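Local coordinates for protein mycolic acid synthase (Mycobacterium tuberculosis, PDB 1L1E) that probably converts a double bond of mycolic acids into a cyclopropane ring with a methylene group from S-adenosyl-L-methionine, and here holds the product S-adenosyl-L-homocysteine, at residues Pro29-Ser34 with Cys73-Thr78; Thr67-Gly72 with Asn89-Thr94. All blocks are in the same frame, centred on the assembly; numbering follows the deposited sequence.

Overall arrangement
Both contacts border S-adenosyl-L-homocysteine, and their centres lie about 13 Å apart. Contact 2 is core: two neighbouring parallel strands, 67-71 and 89-94, joined by backbone hydrogen bonds, with mostly buried and apolar side chains on both faces. Contact 1 is only partly buried and irregular; there the loop 29-34 lies over the glycine-rich turn and the first residues of helix 77-86, and waters replace direct hydrogen bonds. The two are continuous in the chain, because Gly72 ends one segment of contact 2 and Cys73 begins one of contact 1. They also touch, Cys73 N lying 2.9 Å from Leu93 O in a probable hydrogen bond. Helix 77-86 links the strands of contact 2.

Contact 1: residues Pro29-Ser34 with Cys73-Thr78; sequences PTQTYS and CGWGAT. With SAH (S-adenosyl-L-homocysteine), chain D.
Gln31 lays its side-chain amide across the indole face of Trp75, with OE1 3.5 Å above the ring plane and over its centre; the amide plane is turned 24° from the ring. Gln31 CG stands anti to the carbonyl carbon (chi1 -71°) and the chain runs on extended, which carries the amide out across the face. NE2, near CD1 of the indole, is hydrogen-bonded to Asp20, while Trp75 NE1 bonds to Asn98, holding both flat groups in place. Gln31 O reaches to 3.3 Å from Trp75 CE3, and Tyr33 CB sits at the indole edge. The methyl of Ala77 packs against Thr30, CB to CB at 3.7 Å, and also meets Thr32 OG1, which donates to Thr30 OG1; the latter is also hydrogen-bonded to Asp28.

No direct hydrogen bond joins the segments; water does. One water takes the N-H of Ala77 and bridges to Thr30 O, and a second spans Thr30 O and Trp75 O. A third accepts from Trp75 N and lies within hydrogen-bonding distance of Gln31 O (2.8 Å) and the ligand's OXT (2.6 Å). The carboxylate of S-adenosyl-L-homocysteine is also gripped by Tyr33 N at 2.7 Å from OXT (166°), and by Ser34 OG on its other oxygen. Gly74 N bonds to the ribose O3' within the type II' turn Cys73-Gly76; with positive phi and no side chain, Gly74 lets the ligand's chain pass close. This glycine-rich loop between the first strand and helix of the methyltransferase fold probably binds S-adenosylmethionine as in relatives, and loop 29-34 closes over the ligand's carboxylate end.

Gly76 occupies the N-cap position of helix 77-86, while helix 45-58 meets Thr30 and Thr32. His102 of helix 97-109 meets Trp75 edge-to-face, and helix 256-274 touches Tyr33.

Contact 2: residues Thr67-Gly72 with Asn89-Thr94; sequences TLLDIG and NVVGLT. With SAH (S-adenosyl-L-homocysteine), chain D.
Leu93 O is gripped by Gly72 N at 2.8 Å and probably also by Cys73 N, the next residue along. Leu93 N in turn donates to Asp70 O over 3.0 Å, and this oxygen also receives a CA-H...O contact from Gly92 CA at 3.3 Å. Val91 O is held in the same double way, by Asp70 N at 2.8 Å and by the CA-H of Leu69. Five backbone hydrogen bonds run between the strands in all, alternating in direction. Those at the two ends, Leu68 N to Asn89 O and Gly72 N to Leu93 O, come in tilted by 27° and 30° from the carbonyl planes, whereas the three between them lie nearly along the C=O axis.

On one face, Leu69 and Leu93 meet at their branches. Leu69 CG lies anti to the backbone N (chi1 169°), which swings CD1 over the neighbouring strand to 3.9 Å from Leu93 CG; the same methyl touches Val91 CG1. Phe126 touches both leucines, and Leu119 of strand 116-120 packs against Val91 and Leu93. On the opposite face Leu68 CB meets Val90 CG1 more loosely, and helix 77-86 packs there through Met79 and Ala82.

At the C-terminal ends the backbone opens onto S-adenosyl-L-homocysteine: Gly72 O accepts from the ligand amine N at 2.7 Å, and Thr94 OG1, bonded to Ser96 N, makes only a weak bond with O2'. This parallel pair with helix 77-86 between its strands is a beta-alpha-beta unit, characteristic of the Rossmann-like fold of S-adenosylmethionine-dependent methyltransferases, whose cofactor lies at the strand ends.

Contact 1: residues Pro29-Ser34 with Cys73-Thr78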
ATOM      1  N   PRO A  29       7.851  12.066   6.859  1.00 26.67           N
ATOM      2  CA  PRO A  29       8.408  12.921   5.805  1.00 28.52           C
ATOM      3  C   PRO A  29       8.383  12.361   4.382  1.00 28.47           C
ATOM      4  O   PRO A  29       8.175  13.103   3.427  1.00 29.75           O
ATOM      5  CB  PRO A  29       9.829  13.188   6.295  1.00 28.58           C
ATOM      6  CG  PRO A  29       9.648  13.234   7.775  1.00 28.43           C
ATOM      7  CD  PRO A  29       8.769  12.012   8.009  1.00 31.05           C
ATOM      8  N   THR A  30       8.602  11.060   4.239  1.00 28.28           N
ATOM      9  CA  THR A  30       8.590  10.432   2.919  1.00 26.57           C
ATOM     10  C   THR A  30       7.164  10.321   2.387  1.00 25.61           C
ATOM     11  O   THR A  30       6.949   9.930   1.239  1.00 26.93           O
ATOM     12  CB  THR A  30       9.183   9.010   2.968  1.00 25.05           C
ATOM     13  OG1 THR A  30       8.270   8.135   3.642  1.00 23.03           O
ATOM     14  CG2 THR A  30      10.520   9.013   3.707  1.00 26.66           C
ATOM     15  N   GLN A  31       6.192  10.659   3.227  1.00 23.06           N
ATOM     16  CA  GLN A  31       4.785  10.575   2.844  1.00 23.34           C
ATOM     17  C   GLN A  31       4.338   9.164   2.422  1.00 21.70           C
ATOM     18  O   GLN A  31       3.555   9.006   1.480  1.00 21.58           O
ATOM     19  CB  GLN A  31       4.459  11.579   1.722  1.00 25.96           C
ATOM     20  CG  GLN A  31       4.448  13.056   2.162  1.00 25.67           C
ATOM     21  CD  GLN A  31       3.484  13.911   1.334  1.00 29.36           C
ATOM     22  OE1 GLN A  31       2.258  13.782   1.451  1.00 25.92           O
ATOM     23  NE2 GLN A  31       4.038  14.780   0.482  1.00 25.92           N
ATOM     24  N   THR A  32       4.831   8.138   3.114  1.00 19.06           N
ATOM     25  CA  THR A  32       4.429   6.767   2.804  1.00 19.04           C
ATOM     26  C   THR A  32       3.097   6.547   3.492  1.00 19.67           C
ATOM     27  O   THR A  32       2.956   6.834   4.674  1.00 21.79           O
ATOM     28  CB  THR A  32       5.456   5.740   3.306  1.00 17.44           C
ATOM     29  OG1 THR A  32       6.665   5.905   2.573  1.00 15.17           O
ATOM     30  CG2 THR A  32       4.955   4.306   3.091  1.00 17.07           C
ATOM     31  N   TYR A  33       2.127   6.035   2.741  1.00 20.85           N
ATOM     32  CA  TYR A  33       0.770   5.831   3.242  1.00 20.82           C
ATOM     33  C   TYR A  33       0.374   4.368   3.113  1.00 21.57           C
ATOM     34  O   TYR A  33      -0.420   4.003   2.246  1.00 22.76           O
ATOM     35  CB  TYR A  33      -0.181   6.710   2.420  1.00 21.59           C
ATOM     36  CG  TYR A  33      -1.607   6.786   2.900  1.00 22.78           C
ATOM     37  CD1 TYR A  33      -2.648   7.005   1.996  1.00 26.43           C
ATOM     38  CD2 TYR A  33      -1.920   6.682   4.252  1.00 26.59           C
ATOM     39  CE1 TYR A  33      -3.969   7.119   2.427  1.00 26.41           C
ATOM     40  CE2 TYR A  33      -3.234   6.794   4.697  1.00 27.03           C
ATOM     41  CZ  TYR A  33      -4.256   7.012   3.779  1.00 28.19           C
ATOM     42  OH  TYR A  33      -5.561   7.111   4.217  1.00 25.75           O
ATOM     43  N   SER A  34       0.934   3.549   3.992  1.00 21.44           N
ATOM     44  CA  SER A  34       0.700   2.114   4.018  1.00 20.48           C
ATOM     45  C   SER A  34       1.419   1.543   5.240  1.00 18.24           C
ATOM     46  O   SER A  34       2.313   2.181   5.793  1.00 16.32           O
ATOM     47  CB  SER A  34       1.242   1.475   2.734  1.00 19.87           C
ATOM     48  OG  SER A  34       2.596   1.844   2.493  1.00 20.41           O
ATOM     49  N   CYS A  73       1.812   4.263  -6.925  1.00 18.66           N
ATOM     50  CA  CYS A  73       3.017   4.808  -6.300  1.00 18.64           C
ATOM     51  C   CYS A  73       2.920   5.870  -5.208  1.00 17.96           C
ATOM     52  O   CYS A  73       3.944   6.262  -4.658  1.00 18.77           O
ATOM     53  CB  CYS A  73       3.955   5.320  -7.397  1.00 19.45           C
ATOM     54  SG  CYS A  73       3.277   6.701  -8.334  1.00 23.52           S
ATOM     55  N   GLY A  74       1.716   6.333  -4.883  1.00 18.65           N
ATOM     56  CA  GLY A  74       1.598   7.361  -3.868  1.00 18.05           C
ATOM     57  C   GLY A  74       2.496   8.557  -4.161  1.00 19.37           C
ATOM     58  O   GLY A  74       2.580   9.032  -5.301  1.00 18.95           O
ATOM     59  N   TRP A  75       3.184   9.046  -3.133  1.00 19.33           N
ATOM     60  CA  TRP A  75       4.058  10.196  -3.300  1.00 20.29           C
ATOM     61  C   TRP A  75       5.502   9.909  -3.700  1.00 19.30           C
ATOM     62  O   TRP A  75       6.378  10.758  -3.534  1.00 18.59           O
ATOM     63  CB  TRP A  75       4.005  11.059  -2.047  1.00 20.87           C
ATOM     64  CG  TRP A  75       2.714  11.818  -1.956  1.00 22.16           C
ATOM     65  CD1 TRP A  75       2.416  13.006  -2.563  1.00 21.12           C
ATOM     66  CD2 TRP A  75       1.547  11.439  -1.222  1.00 18.40           C
ATOM     67  NE1 TRP A  75       1.139  13.393  -2.245  1.00 21.36           N
ATOM     68  CE2 TRP A  75       0.579  12.451  -1.424  1.00 20.00           C
ATOM     69  CE3 TRP A  75       1.221  10.343  -0.413  1.00 19.02           C
ATOM     70  CZ2 TRP A  75      -0.702  12.401  -0.840  1.00 19.93           C
ATOM     71  CZ3 TRP A  75      -0.051  10.292   0.169  1.00 18.93           C
ATOM     72  CH2 TRP A  75      -0.995  11.317  -0.049  1.00 19.70           C
ATOM     73  N   GLY A  76       5.745   8.702  -4.207  1.00 21.12           N
ATOM     74  CA  GLY A  76       7.063   8.342  -4.705  1.00 19.19           C
ATOM     75  C   GLY A  76       8.220   7.809  -3.876  1.00 19.45           C
ATOM     76  O   GLY A  76       9.241   7.466  -4.467  1.00 19.87           O
ATOM     77  N   ALA A  77       8.100   7.714  -2.556  1.00 17.98           N
ATOM     78  CA  ALA A  77       9.219   7.225  -1.734  1.00 17.77           C
ATOM     79  C   ALA A  77       9.811   5.874  -2.168  1.00 19.14           C
ATOM     80  O   ALA A  77      11.032   5.667  -2.079  1.00 14.71           O
ATOM     81  CB  ALA A  77       8.800   7.147  -0.251  1.00 19.43           C
ATOM     82  N   THR A  78       8.957   4.958  -2.629  1.00 16.12           N
ATOM     83  CA  THR A  78       9.420   3.635  -3.038  1.00 16.42           C
ATOM     84  C   THR A  78      10.290   3.724  -4.291  1.00 17.61           C
ATOM     85  O   THR A  78      11.365   3.122  -4.367  1.00 16.51           O
ATOM     86  CB  THR A  78       8.226   2.675  -3.308  1.00 17.65           C
ATOM     87  OG1 THR A  78       7.404   2.574  -2.135  1.00 14.94           O
ATOM     88  CG2 THR A  78       8.731   1.286  -3.678  1.00 15.30           C
TER
HETATM   89  N   SAH D 900       2.059   2.744  -2.550  1.00 16.83           N
HETATM   90  CA  SAH D 900       2.074   4.055  -1.899  1.00 18.42           C
HETATM   91  CB  SAH D 900       0.663   4.684  -1.907  1.00 18.35           C
HETATM   92  CG  SAH D 900      -0.460   3.855  -1.276  1.00 17.75           C
HETATM   93  SD  SAH D 900      -2.068   4.662  -1.322  1.00 20.84           S
HETATM   94  C   SAH D 900       2.567   3.935  -0.447  1.00 17.57           C
HETATM   95  O   SAH D 900       2.898   2.818  -0.037  1.00 19.20           O
HETATM   96  OXT SAH D 900       2.587   4.950   0.263  1.00 21.09           O
HETATM   97  C5' SAH D 900      -2.816   3.867  -2.785  1.00 18.94           C
HETATM   98  C4' SAH D 900      -2.176   4.242  -4.127  1.00 17.12           C
HETATM   99  O4' SAH D 900      -2.624   3.383  -5.214  1.00 18.47           O
HETATM  100  C3' SAH D 900      -2.508   5.661  -4.581  1.00 20.48           C
HETATM  101  O3' SAH D 900      -1.329   6.201  -5.222  1.00 15.59           O
HETATM  102  C2' SAH D 900      -3.629   5.461  -5.564  1.00 18.40           C
HETATM  103  O2' SAH D 900      -3.811   6.598  -6.411  1.00 18.97           O
HETATM  104  C1' SAH D 900      -3.169   4.220  -6.267  1.00 18.69           C
HETATM  105  N9  SAH D 900      -4.229   3.499  -7.007  1.00 20.18           N
HETATM  106  C8  SAH D 900      -5.468   3.097  -6.623  1.00 22.28           C
HETATM  107  N7  SAH D 900      -6.184   2.466  -7.494  1.00 20.55           N
HETATM  108  C5  SAH D 900      -5.345   2.430  -8.601  1.00 21.83           C
HETATM  109  C6  SAH D 900      -5.476   1.889  -9.922  1.00 24.16           C
HETATM  110  N6  SAH D 900      -6.577   1.246 -10.341  1.00 22.68           N
HETATM  111  N1  SAH D 900      -4.412   2.041 -10.791  1.00 23.63           N
HETATM  112  C2  SAH D 900      -3.294   2.686 -10.374  1.00 25.00           C
HETATM  113  N3  SAH D 900      -3.059   3.230  -9.162  1.00 21.53           N
HETATM  114  C4  SAH D 900      -4.136   3.067  -8.316  1.00 21.22           C
HETATM  115  O   HOH W   1       5.939   8.360  -0.964  1.00 23.04           O
HETATM  116  O   HOH W   2       8.164  10.897  -1.280  1.00 31.20           O
HETATM  117  O   HOH W   3       3.249   7.298  -0.675  1.00 18.77           O

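Contact 2: residues Thr67-Gly72 with Asn89-Thr94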
ATOM      1  N   THR A  67      14.144  -2.355 -14.894  1.00 24.67           N
ATOM      2  CA  THR A  67      13.053  -1.394 -14.845  1.00 23.02           C
ATOM      3  C   THR A  67      12.037  -1.925 -13.833  1.00 22.36           C
ATOM      4  O   THR A  67      11.666  -3.098 -13.862  1.00 22.46           O
ATOM      5  CB  THR A  67      12.360  -1.242 -16.221  1.00 24.98           C
ATOM      6  OG1 THR A  67      13.330  -0.882 -17.216  1.00 23.99           O
ATOM      7  CG2 THR A  67      11.277  -0.163 -16.158  1.00 24.63           C
ATOM      8  N   LEU A  68      11.613  -1.062 -12.921  1.00 21.73           N
ATOM      9  CA  LEU A  68      10.634  -1.432 -11.919  1.00 20.40           C
ATOM     10  C   LEU A  68       9.368  -0.613 -12.115  1.00 20.24           C
ATOM     11  O   LEU A  68       9.436   0.592 -12.351  1.00 20.37           O
ATOM     12  CB  LEU A  68      11.180  -1.177 -10.512  1.00 19.09           C
ATOM     13  CG  LEU A  68      10.096  -1.093  -9.424  1.00 19.98           C
ATOM     14  CD1 LEU A  68       9.534  -2.487  -9.142  1.00 16.43           C
ATOM     15  CD2 LEU A  68      10.686  -0.470  -8.150  1.00 15.37           C
ATOM     16  N   LEU A  69       8.222  -1.287 -12.036  1.00 17.84           N
ATOM     17  CA  LEU A  69       6.920  -0.647 -12.142  1.00 18.76           C
ATOM     18  C   LEU A  69       6.300  -0.598 -10.748  1.00 19.64           C
ATOM     19  O   LEU A  69       6.205  -1.627 -10.064  1.00 18.71           O
ATOM     20  CB  LEU A  69       5.979  -1.452 -13.054  1.00 17.88           C
ATOM     21  CG  LEU A  69       4.516  -1.002 -13.016  1.00 17.56           C
ATOM     22  CD1 LEU A  69       4.378   0.401 -13.575  1.00 15.98           C
ATOM     23  CD2 LEU A  69       3.652  -1.987 -13.813  1.00 19.50           C
ATOM     24  N   ASP A  70       5.880   0.590 -10.334  1.00 20.72           N
ATOM     25  CA  ASP A  70       5.232   0.768  -9.038  1.00 21.14           C
ATOM     26  C   ASP A  70       3.765   1.032  -9.325  1.00 19.28           C
ATOM     27  O   ASP A  70       3.418   2.102  -9.822  1.00 19.34           O
ATOM     28  CB  ASP A  70       5.780   1.979  -8.291  1.00 18.60           C
ATOM     29  CG  ASP A  70       5.243   2.070  -6.866  1.00 24.28           C
ATOM     30  OD1 ASP A  70       4.070   1.693  -6.644  1.00 24.29           O
ATOM     31  OD2 ASP A  70       5.985   2.524  -5.968  1.00 19.06           O
ATOM     32  N   ILE A  71       2.908   0.066  -9.021  1.00 15.49           N
ATOM     33  CA  ILE A  71       1.484   0.249  -9.248  1.00 17.43           C
ATOM     34  C   ILE A  71       0.823   0.892  -8.038  1.00 15.56           C
ATOM     35  O   ILE A  71       0.669   0.258  -6.997  1.00 18.21           O
ATOM     36  CB  ILE A  71       0.803  -1.089  -9.594  1.00 16.01           C
ATOM     37  CG1 ILE A  71       1.400  -1.627 -10.896  1.00 17.12           C
ATOM     38  CG2 ILE A  71      -0.707  -0.878  -9.734  1.00 17.29           C
ATOM     39  CD1 ILE A  71       0.686  -2.853 -11.479  1.00 18.74           C
ATOM     40  N   GLY A  72       0.429   2.156  -8.195  1.00 16.25           N
ATOM     41  CA  GLY A  72      -0.173   2.913  -7.110  1.00 17.34           C
ATOM     42  C   GLY A  72       0.967   3.464  -6.277  1.00 18.77           C
ATOM     43  O   GLY A  72       1.078   3.192  -5.075  1.00 16.36           O
ATOM     44  N   ASN A  89      15.807   1.612 -12.965  1.00 20.47           N
ATOM     45  CA  ASN A  89      14.975   2.577 -13.678  1.00 20.01           C
ATOM     46  C   ASN A  89      13.575   2.323 -13.122  1.00 19.94           C
ATOM     47  O   ASN A  89      13.274   1.197 -12.715  1.00 18.23           O
ATOM     48  CB  ASN A  89      14.989   2.282 -15.186  1.00 20.73           C
ATOM     49  CG  ASN A  89      16.393   2.254 -15.763  1.00 21.59           C
ATOM     50  OD1 ASN A  89      17.055   3.295 -15.885  1.00 18.96           O
ATOM     51  ND2 ASN A  89      16.861   1.060 -16.111  1.00 20.82           N
ATOM     52  N   VAL A  90      12.726   3.346 -13.100  1.00 18.51           N
ATOM     53  CA  VAL A  90      11.381   3.168 -12.562  1.00 20.61           C
ATOM     54  C   VAL A  90      10.257   3.815 -13.376  1.00 21.99           C
ATOM     55  O   VAL A  90      10.487   4.644 -14.255  1.00 22.65           O
ATOM     56  CB  VAL A  90      11.282   3.710 -11.095  1.00 18.56           C
ATOM     57  CG1 VAL A  90      12.302   3.015 -10.207  1.00 17.21           C
ATOM     58  CG2 VAL A  90      11.516   5.208 -11.066  1.00 20.55           C
ATOM     59  N   VAL A  91       9.033   3.403 -13.062  1.00 22.97           N
ATOM     60  CA  VAL A  91       7.826   3.924 -13.692  1.00 20.79           C
ATOM     61  C   VAL A  91       6.738   3.712 -12.644  1.00 21.35           C
ATOM     62  O   VAL A  91       6.628   2.626 -12.069  1.00 21.00           O
ATOM     63  CB  VAL A  91       7.436   3.147 -14.973  1.00 24.44           C
ATOM     64  CG1 VAL A  91       6.145   3.715 -15.549  1.00 24.46           C
ATOM     65  CG2 VAL A  91       8.539   3.241 -16.010  1.00 27.37           C
ATOM     66  N   GLY A  92       5.953   4.744 -12.380  1.00 17.81           N
ATOM     67  CA  GLY A  92       4.906   4.604 -11.394  1.00 22.72           C
ATOM     68  C   GLY A  92       3.558   5.077 -11.893  1.00 22.99           C
ATOM     69  O   GLY A  92       3.460   6.080 -12.605  1.00 23.66           O
ATOM     70  N   LEU A  93       2.515   4.346 -11.521  1.00 19.79           N
ATOM     71  CA  LEU A  93       1.163   4.713 -11.907  1.00 20.92           C
ATOM     72  C   LEU A  93       0.421   5.125 -10.658  1.00 21.60           C
ATOM     73  O   LEU A  93       0.618   4.539  -9.587  1.00 21.63           O
ATOM     74  CB  LEU A  93       0.440   3.530 -12.544  1.00 19.91           C
ATOM     75  CG  LEU A  93       1.279   2.733 -13.529  1.00 18.39           C
ATOM     76  CD1 LEU A  93       0.489   1.535 -14.043  1.00 20.41           C
ATOM     77  CD2 LEU A  93       1.705   3.649 -14.657  1.00 19.92           C
ATOM     78  N   THR A  94      -0.413   6.150 -10.805  1.00 20.28           N
ATOM     79  CA  THR A  94      -1.240   6.662  -9.724  1.00 21.16           C
ATOM     80  C   THR A  94      -2.498   7.279 -10.332  1.00 21.10           C
ATOM     81  O   THR A  94      -2.492   7.678 -11.502  1.00 18.33           O
ATOM     82  CB  THR A  94      -0.509   7.754  -8.906  1.00 22.46           C
ATOM     83  OG1 THR A  94      -1.454   8.405  -8.048  1.00 25.63           O
ATOM     84  CG2 THR A  94       0.138   8.801  -9.833  1.00 21.66           C
TER
HETATM   85  N   SAH D 900       2.059   2.744  -2.550  1.00 16.83           N
HETATM   86  CA  SAH D 900       2.074   4.055  -1.899  1.00 18.42           C
HETATM   87  CB  SAH D 900       0.663   4.684  -1.907  1.00 18.35           C
HETATM   88  CG  SAH D 900      -0.460   3.855  -1.276  1.00 17.75           C
HETATM   89  SD  SAH D 900      -2.068   4.662  -1.322  1.00 20.84           S
HETATM   90  C   SAH D 900       2.567   3.935  -0.447  1.00 17.57           C
HETATM   91  O   SAH D 900       2.898   2.818  -0.037  1.00 19.20           O
HETATM   92  OXT SAH D 900       2.587   4.950   0.263  1.00 21.09           O
HETATM   93  C5' SAH D 900      -2.816   3.867  -2.785  1.00 18.94           C
HETATM   94  C4' SAH D 900      -2.176   4.242  -4.127  1.00 17.12           C
HETATM   95  O4' SAH D 900      -2.624   3.383  -5.214  1.00 18.47           O
HETATM   96  C3' SAH D 900      -2.508   5.661  -4.581  1.00 20.48           C
HETATM   97  O3' SAH D 900      -1.329   6.201  -5.222  1.00 15.59           O
HETATM   98  C2' SAH D 900      -3.629   5.461  -5.564  1.00 18.40           C
HETATM   99  O2' SAH D 900      -3.811   6.598  -6.411  1.00 18.97           O
HETATM  100  C1' SAH D 900      -3.169   4.220  -6.267  1.00 18.69           C
HETATM  101  N9  SAH D 900      -4.229   3.499  -7.007  1.00 20.18           N
HETATM  102  C8  SAH D 900      -5.468   3.097  -6.623  1.00 22.28           C
HETATM  103  N7  SAH D 900      -6.184   2.466  -7.494  1.00 20.55           N
HETATM  104  C5  SAH D 900      -5.345   2.430  -8.601  1.00 21.83           C
HETATM  105  C6  SAH D 900      -5.476   1.889  -9.922  1.00 24.16           C
HETATM  106  N6  SAH D 900      -6.577   1.246 -10.341  1.00 22.68           N
HETATM  107  N1  SAH D 900      -4.412   2.041 -10.791  1.00 23.63           N
HETATM  108  C2  SAH D 900      -3.294   2.686 -10.374  1.00 25.00           C
HETATM  109  N3  SAH D 900      -3.059   3.230  -9.162  1.00 21.53           N
HETATM  110  C4  SAH D 900      -4.136   3.067  -8.316  1.00 21.22           C